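Local coordinates for protein lantibiotic dehydratase (Microbispora corallina, PDB 5EHK) that probably dehydrates serine and threonine residues of the precursor peptide of the lantibiotic NAI-107, using aminoacylated tRNA as co-substrate, at residues 946-951 / 1037-1042; 1018-1023 / 1027-1032. All coordinates share one frame; numbering follows the deposited sequence.

Interaction 1 of 2, residues 946-951 / 1037-1042; sequences FRYTLD and CQVLAA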
loop_
_atom_site.group_PDB
_atom_site.type_symbol
_atom_site.label_atom_id
_atom_site.label_comp_id
_atom_site.label_asym_id
_atom_site.label_seq_id
_atom_site.Cartn_x
_atom_site.Cartn_y
_atom_site.Cartn_z
ATOM N N PHE A 946 12.120 29.672 29.298
ATOM C CA PHE A 946 10.675 29.619 29.524
ATOM C C PHE A 946 10.363 28.291 30.194
ATOM O O PHE A 946 10.736 27.229 29.693
ATOM C CB PHE A 946 9.884 29.805 28.220
ATOM C CG PHE A 946 8.404 29.958 28.428
ATOM C CD1 PHE A 946 7.881 31.098 29.001
ATOM C CD2 PHE A 946 7.536 28.955 28.045
ATOM C CE1 PHE A 946 6.528 31.227 29.203
ATOM C CE2 PHE A 946 6.183 29.086 28.243
ATOM C CZ PHE A 946 5.680 30.230 28.822
ATOM N N ARG A 947 9.707 28.364 31.344
ATOM C CA ARG A 947 9.616 27.209 32.224
ATOM C C ARG A 947 8.751 26.126 31.638
ATOM O O ARG A 947 9.066 24.939 31.737
ATOM C CB ARG A 947 9.037 27.623 33.568
ATOM C CG ARG A 947 9.367 29.051 33.969
ATOM C CD ARG A 947 9.483 29.146 35.460
ATOM N NE ARG A 947 8.656 28.110 36.074
ATOM C CZ ARG A 947 8.706 27.768 37.355
ATOM N NH1 ARG A 947 9.551 28.393 38.175
ATOM N NH2 ARG A 947 7.909 26.802 37.811
ATOM N N TYR A 948 7.672 26.546 30.990
ATOM C CA TYR A 948 6.626 25.625 30.596
ATOM C C TYR A 948 6.835 25.039 29.203
ATOM O O TYR A 948 7.314 25.704 28.288
ATOM C CB TYR A 948 5.284 26.334 30.683
ATOM C CG TYR A 948 4.999 26.914 32.043
ATOM C CD1 TYR A 948 4.636 26.101 33.110
ATOM C CD2 TYR A 948 5.090 28.277 32.259
ATOM C CE1 TYR A 948 4.369 26.636 34.354
ATOM C CE2 TYR A 948 4.832 28.822 33.499
ATOM C CZ TYR A 948 4.470 27.999 34.544
ATOM O OH TYR A 948 4.206 28.554 35.776
ATOM N N THR A 949 6.494 23.767 29.064
ATOM C CA THR A 949 6.564 23.105 27.779
ATOM C C THR A 949 5.329 23.465 26.957
ATOM O O THR A 949 4.385 24.059 27.459
ATOM C CB THR A 949 6.612 21.575 27.951
ATOM O OG1 THR A 949 5.416 21.138 28.610
ATOM C CG2 THR A 949 7.829 21.162 28.783
ATOM N N LEU A 950 5.342 23.100 25.687
ATOM C CA LEU A 950 4.191 23.283 24.833
ATOM C C LEU A 950 2.994 22.490 25.335
ATOM O O LEU A 950 1.883 22.991 25.332
ATOM C CB LEU A 950 4.543 22.863 23.411
ATOM C CG LEU A 950 3.825 23.538 22.247
ATOM C CD1 LEU A 950 3.811 25.055 22.386
ATOM C CD2 LEU A 950 4.507 23.135 20.959
ATOM N N ASP A 951 3.212 21.261 25.790
ATOM C CA ASP A 951 2.107 20.445 26.302
ATOM C C ASP A 951 1.463 21.104 27.510
ATOM O O ASP A 951 0.245 21.037 27.705
ATOM C CB ASP A 951 2.559 19.036 26.673
ATOM C CG ASP A 951 2.965 18.221 25.470
ATOM O OD1 ASP A 951 3.260 18.826 24.419
ATOM O OD2 ASP A 951 2.968 16.971 25.568
ATOM N N CYS A 1037 2.148 34.007 34.267
ATOM C CA CYS A 1037 1.321 35.179 34.033
ATOM C C CYS A 1037 1.236 35.485 32.547
ATOM O O CYS A 1037 0.160 35.776 32.025
ATOM C CB CYS A 1037 1.874 36.381 34.802
ATOM S SG CYS A 1037 1.329 36.396 36.509
ATOM N N GLN A 1038 2.379 35.413 31.868
ATOM C CA GLN A 1038 2.435 35.717 30.453
ATOM C C GLN A 1038 1.627 34.704 29.652
ATOM O O GLN A 1038 1.136 34.996 28.558
ATOM C CB GLN A 1038 3.871 35.800 29.947
ATOM C CG GLN A 1038 4.575 37.117 30.212
ATOM C CD GLN A 1038 5.991 37.148 29.623
ATOM O OE1 GLN A 1038 6.813 36.251 29.859
ATOM N NE2 GLN A 1038 6.264 38.168 28.823
ATOM N N VAL A 1039 1.499 33.508 30.200
ATOM C CA VAL A 1039 0.674 32.502 29.578
ATOM C C VAL A 1039 -0.772 32.925 29.653
ATOM O O VAL A 1039 -1.479 32.929 28.642
ATOM C CB VAL A 1039 0.853 31.154 30.249
ATOM C CG1 VAL A 1039 -0.162 30.186 29.729
ATOM C CG2 VAL A 1039 2.252 30.630 29.966
ATOM N N LEU A 1040 -1.212 33.328 30.840
ATOM C CA LEU A 1040 -2.618 33.697 31.013
ATOM C C LEU A 1040 -3.018 34.979 30.273
ATOM O O LEU A 1040 -4.140 35.072 29.774
ATOM C CB LEU A 1040 -2.996 33.776 32.494
ATOM C CG LEU A 1040 -2.981 32.461 33.281
ATOM C CD1 LEU A 1040 -3.630 32.662 34.645
ATOM C CD2 LEU A 1040 -3.667 31.343 32.533
ATOM N N ALA A 1041 -2.115 35.954 30.200
ATOM C CA ALA A 1041 -2.410 37.196 29.485
ATOM C C ALA A 1041 -2.665 36.895 28.010
ATOM O O ALA A 1041 -3.617 37.408 27.409
ATOM C CB ALA A 1041 -1.262 38.182 29.614
ATOM N N ALA A 1042 -1.830 36.030 27.442
ATOM C CA ALA A 1042 -1.926 35.702 26.030
ATOM C C ALA A 1042 -3.248 35.008 25.676
ATOM O O ALA A 1042 -3.612 34.946 24.512
ATOM C CB ALA A 1042 -0.739 34.843 25.608
#

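Interaction 2 of 2, residues 1018-1023 / 1027-1032; sequences QKLIDP and WPLLRA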
loop_
_atom_site.group_PDB
_atom_site.type_symbol
_atom_site.label_atom_id
_atom_site.label_comp_id
_atom_site.label_asym_id
_atom_site.label_seq_id
_atom_site.Cartn_x
_atom_site.Cartn_y
_atom_site.Cartn_z
ATOM N N GLN A 1018 -2.569 18.906 39.150
ATOM C CA GLN A 1018 -3.655 19.514 39.896
ATOM C C GLN A 1018 -3.270 20.916 40.347
ATOM O O GLN A 1018 -4.091 21.832 40.335
ATOM C CB GLN A 1018 -3.988 18.653 41.101
ATOM C CG GLN A 1018 -4.701 17.378 40.747
ATOM C CD GLN A 1018 -4.618 16.367 41.862
ATOM O OE1 GLN A 1018 -4.548 16.727 43.038
ATOM N NE2 GLN A 1018 -4.620 15.087 41.499
ATOM N N LYS A 1019 -2.008 21.082 40.723
ATOM C CA LYS A 1019 -1.531 22.364 41.237
ATOM C C LYS A 1019 -1.342 23.391 40.129
ATOM O O LYS A 1019 -1.582 24.582 40.328
ATOM C CB LYS A 1019 -0.221 22.169 42.010
ATOM C CG LYS A 1019 -0.364 21.417 43.338
ATOM C CD LYS A 1019 1.008 21.035 43.891
ATOM C CE LYS A 1019 1.893 22.258 44.134
ATOM N NZ LYS A 1019 3.220 21.870 44.701
ATOM N N LEU A 1020 -0.913 22.913 38.964
ATOM C CA LEU A 1020 -0.658 23.771 37.806
ATOM C C LEU A 1020 -1.960 24.157 37.086
ATOM O O LEU A 1020 -2.238 25.337 36.870
ATOM C CB LEU A 1020 0.312 23.087 36.836
ATOM C CG LEU A 1020 0.860 23.882 35.654
ATOM C CD1 LEU A 1020 1.751 24.977 36.157
ATOM C CD2 LEU A 1020 1.618 22.986 34.698
ATOM N N ILE A 1021 -2.748 23.156 36.713
ATOM C CA ILE A 1021 -3.938 23.386 35.913
ATOM C C ILE A 1021 -5.164 23.498 36.801
ATOM O O ILE A 1021 -5.880 22.522 36.997
ATOM C CB ILE A 1021 -4.122 22.259 34.868
ATOM C CG1 ILE A 1021 -2.839 22.073 34.053
ATOM C CG2 ILE A 1021 -5.292 22.553 33.937
ATOM C CD1 ILE A 1021 -2.765 20.744 33.371
ATOM N N ASP A 1022 -5.406 24.706 37.310
ATOM C CA ASP A 1022 -6.469 24.960 38.294
ATOM C C ASP A 1022 -7.275 26.227 37.979
ATOM O O ASP A 1022 -7.162 27.253 38.668
ATOM C CB ASP A 1022 -5.859 25.046 39.705
ATOM C CG ASP A 1022 -6.909 25.203 40.812
ATOM O OD1 ASP A 1022 -8.121 24.967 40.561
ATOM O OD2 ASP A 1022 -6.496 25.573 41.940
ATOM N N PRO A 1023 -8.100 26.153 36.931
ATOM C CA PRO A 1023 -8.881 27.319 36.530
ATOM C C PRO A 1023 -9.916 27.645 37.590
ATOM O O PRO A 1023 -10.071 28.812 37.937
ATOM C CB PRO A 1023 -9.567 26.866 35.232
ATOM C CG PRO A 1023 -8.894 25.559 34.857
ATOM C CD PRO A 1023 -8.425 24.963 36.130
ATOM N N TRP A 1027 -6.337 29.852 39.236
ATOM C CA TRP A 1027 -4.999 29.667 38.661
ATOM C C TRP A 1027 -3.877 30.157 39.573
ATOM O O TRP A 1027 -3.011 30.927 39.129
ATOM C CB TRP A 1027 -4.860 30.399 37.306
ATOM C CG TRP A 1027 -5.650 29.838 36.129
ATOM C CD1 TRP A 1027 -6.781 30.370 35.565
ATOM C CD2 TRP A 1027 -5.338 28.666 35.368
ATOM N NE1 TRP A 1027 -7.197 29.590 34.513
ATOM C CE2 TRP A 1027 -6.329 28.540 34.369
ATOM C CE3 TRP A 1027 -4.331 27.702 35.445
ATOM C CZ2 TRP A 1027 -6.334 27.490 33.451
ATOM C CZ3 TRP A 1027 -4.339 26.658 34.533
ATOM C CH2 TRP A 1027 -5.333 26.559 33.551
ATOM N N PRO A 1028 -3.864 29.699 40.841
ATOM C CA PRO A 1028 -3.012 30.358 41.847
ATOM C C PRO A 1028 -1.518 30.162 41.573
ATOM O O PRO A 1028 -0.756 31.131 41.552
ATOM C CB PRO A 1028 -3.433 29.689 43.173
ATOM C CG PRO A 1028 -4.478 28.600 42.792
ATOM C CD PRO A 1028 -4.356 28.390 41.314
ATOM N N LEU A 1029 -1.120 28.916 41.346
ATOM C CA LEU A 1029 0.271 28.599 41.098
ATOM C C LEU A 1029 0.789 29.331 39.860
ATOM O O LEU A 1029 1.904 29.856 39.868
ATOM C CB LEU A 1029 0.444 27.094 40.965
ATOM C CG LEU A 1029 1.863 26.550 41.038
ATOM C CD1 LEU A 1029 1.830 25.093 41.515
ATOM C CD2 LEU A 1029 2.588 26.669 39.695
ATOM N N LEU A 1030 -0.009 29.355 38.792
ATOM C CA LEU A 1030 0.410 30.001 37.547
ATOM C C LEU A 1030 0.693 31.487 37.751
ATOM O O LEU A 1030 1.642 32.025 37.182
ATOM C CB LEU A 1030 -0.635 29.814 36.437
ATOM C CG LEU A 1030 -0.441 28.730 35.363
ATOM C CD1 LEU A 1030 -1.338 29.007 34.169
ATOM C CD2 LEU A 1030 1.010 28.641 34.920
ATOM N N ARG A 1031 -0.128 32.150 38.562
ATOM C CA ARG A 1031 0.025 33.583 38.786
ATOM C C ARG A 1031 1.220 33.934 39.660
ATOM O O ARG A 1031 1.556 35.106 39.817
ATOM C CB ARG A 1031 -1.246 34.182 39.371
ATOM C CG ARG A 1031 -2.489 33.922 38.546
ATOM C CD ARG A 1031 -3.500 35.043 38.727
ATOM N NE ARG A 1031 -4.818 34.676 38.223
ATOM C CZ ARG A 1031 -5.383 35.212 37.146
ATOM N NH1 ARG A 1031 -4.748 36.140 36.444
ATOM N NH2 ARG A 1031 -6.588 34.814 36.764
ATOM N N ALA A 1032 1.831 32.917 40.260
ATOM C CA ALA A 1032 3.083 33.096 40.978
ATOM C C ALA A 1032 4.141 33.430 39.952
ATOM O O ALA A 1032 4.694 34.521 39.946
ATOM C CB ALA A 1032 3.462 31.820 41.717
#

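Interaction 1 of 2, residues 946-951 / 1037-1042
Phe946 and Val1039 make the closer of the two touches that join the loop 946-949 to the helix carrying 1037-1042. The contact is wholly apolar: no hydrogen bond passes between the segments, and only 114 Å² of surface is buried. CZ of Phe946, the far end of the ring, comes within 3.6 Å of CG2 of Val1039, which lies at the ring edge, near its plane. The two side chains meet at about a right angle, the aromatic reaching across from the loop and the short branched chain standing up from the helix. In Val1039, CG1 lies anti to the backbone N (chi1 171°), which sets CG2 beside that N, and this is the branch that meets the rings. Tyr948 adds a looser touch, its CD2 lying 4.3 Å from the same CG2, so one methyl serves both rings. CZ of Phe946 also lies at the edge of the Tyr948 ring, in its plane. The backbones stay 9.2 Å apart even at CA of Tyr948 and CA of Val1039, a distance that long aromatic side chains can bridge; a compact valine suits a buried helix surface.

Polar bonds belong to the surroundings. Arg947 pairs with Asp1033 in a salt bridge, and its backbone N is bonded to Asp1035. Thr949, with the small hydroxyl that suits an N-cap, caps a backbone N of the following helix, while the N-H of Thr949 is hydrogen-bonded to OE1 of Glu952, consistent with a capping box.

The arrangement is that of an N-capped start of helix 950-965, whose preceding loop packs its aromatics on helix 1034-1042; Phe946 and Tyr948 also touch Val953, and Val1039 touches Ile956.

Interaction 2 of 2, residues 1018-1023 / 1027-1032
Trp1027 lays one face of its indole over Pro1023, in a CH-pi contact. CA of Pro1023 stands 3.6 Å from the centroid of the five-membered ring and 17° off its normal, and the proline ring runs on past the rim of the six-membered part, with CG 3.5 Å from CZ2 of Trp1027. The pairing suits both residues, since a rigid proline offers polarised C-H groups to an electron-rich indole. At the far end of the indole, CG2 of Ile1021 reaches CH2 of Trp1027 at 4.0 Å, the two side chains lying side by side. The backbone closes the loop: Trp1027 N donates to Asp1022 O over 2.8 Å, the N-H...O angle being a rather bent 139°. Inside it, the Asp1022 carboxylate holds the N of Gly1025 through OD1, while OD2 lies against CD of Pro1028 and makes a long, weak ion pair with Arg1111. Pro1028 sits near the start of the weakly bonded helix, where a missing N-H is readily tolerated.

Leucines join the two helical ends. Leu1020 leaves its backbone facing the other way, but with CG beside the carbonyl carbon (chi1 -172°) its CD1 comes round to CD2 of Leu1030 at 3.9 Å and to CD2 of Leu1029. Leu1029 in turn rests CD1 against CB of Lys1019, at 3.6 Å.

This short loop, closed by an i to i+5 backbone bond, links helix 1014-1020 to helix 1028-1032. Ile1021 and Pro1023 pack on helices 950-965 and 1090-1109, while Trp1027 and Leu1030 lean on Leu1040 of helix 1034-1042.

In the fold
The two contacts lie about 12 Å apart, centre to centre, and more than 50 Å from the centre of the chain. Interaction 2 is local, three residues separating its segments, and falls wholly within the 85 residues between the segments of interaction 1. Helices 1028-1032 and 1034-1042 follow one another, and Tyr948 joins the sites: its OH meets CD2 of Leu1030 at 3.3 Å and its CE1 meets CD1 of Leu1020 at 3.6 Å. Helix 950-965 begins within interaction 1 and also touches Ile1021, Pro1023 and Leu1030. All four segments belong to the C-terminal family region, which in related dehydratases carries out glutamate elimination; interaction 1 joins its distant parts, interaction 2 shapes a short interhelical loop.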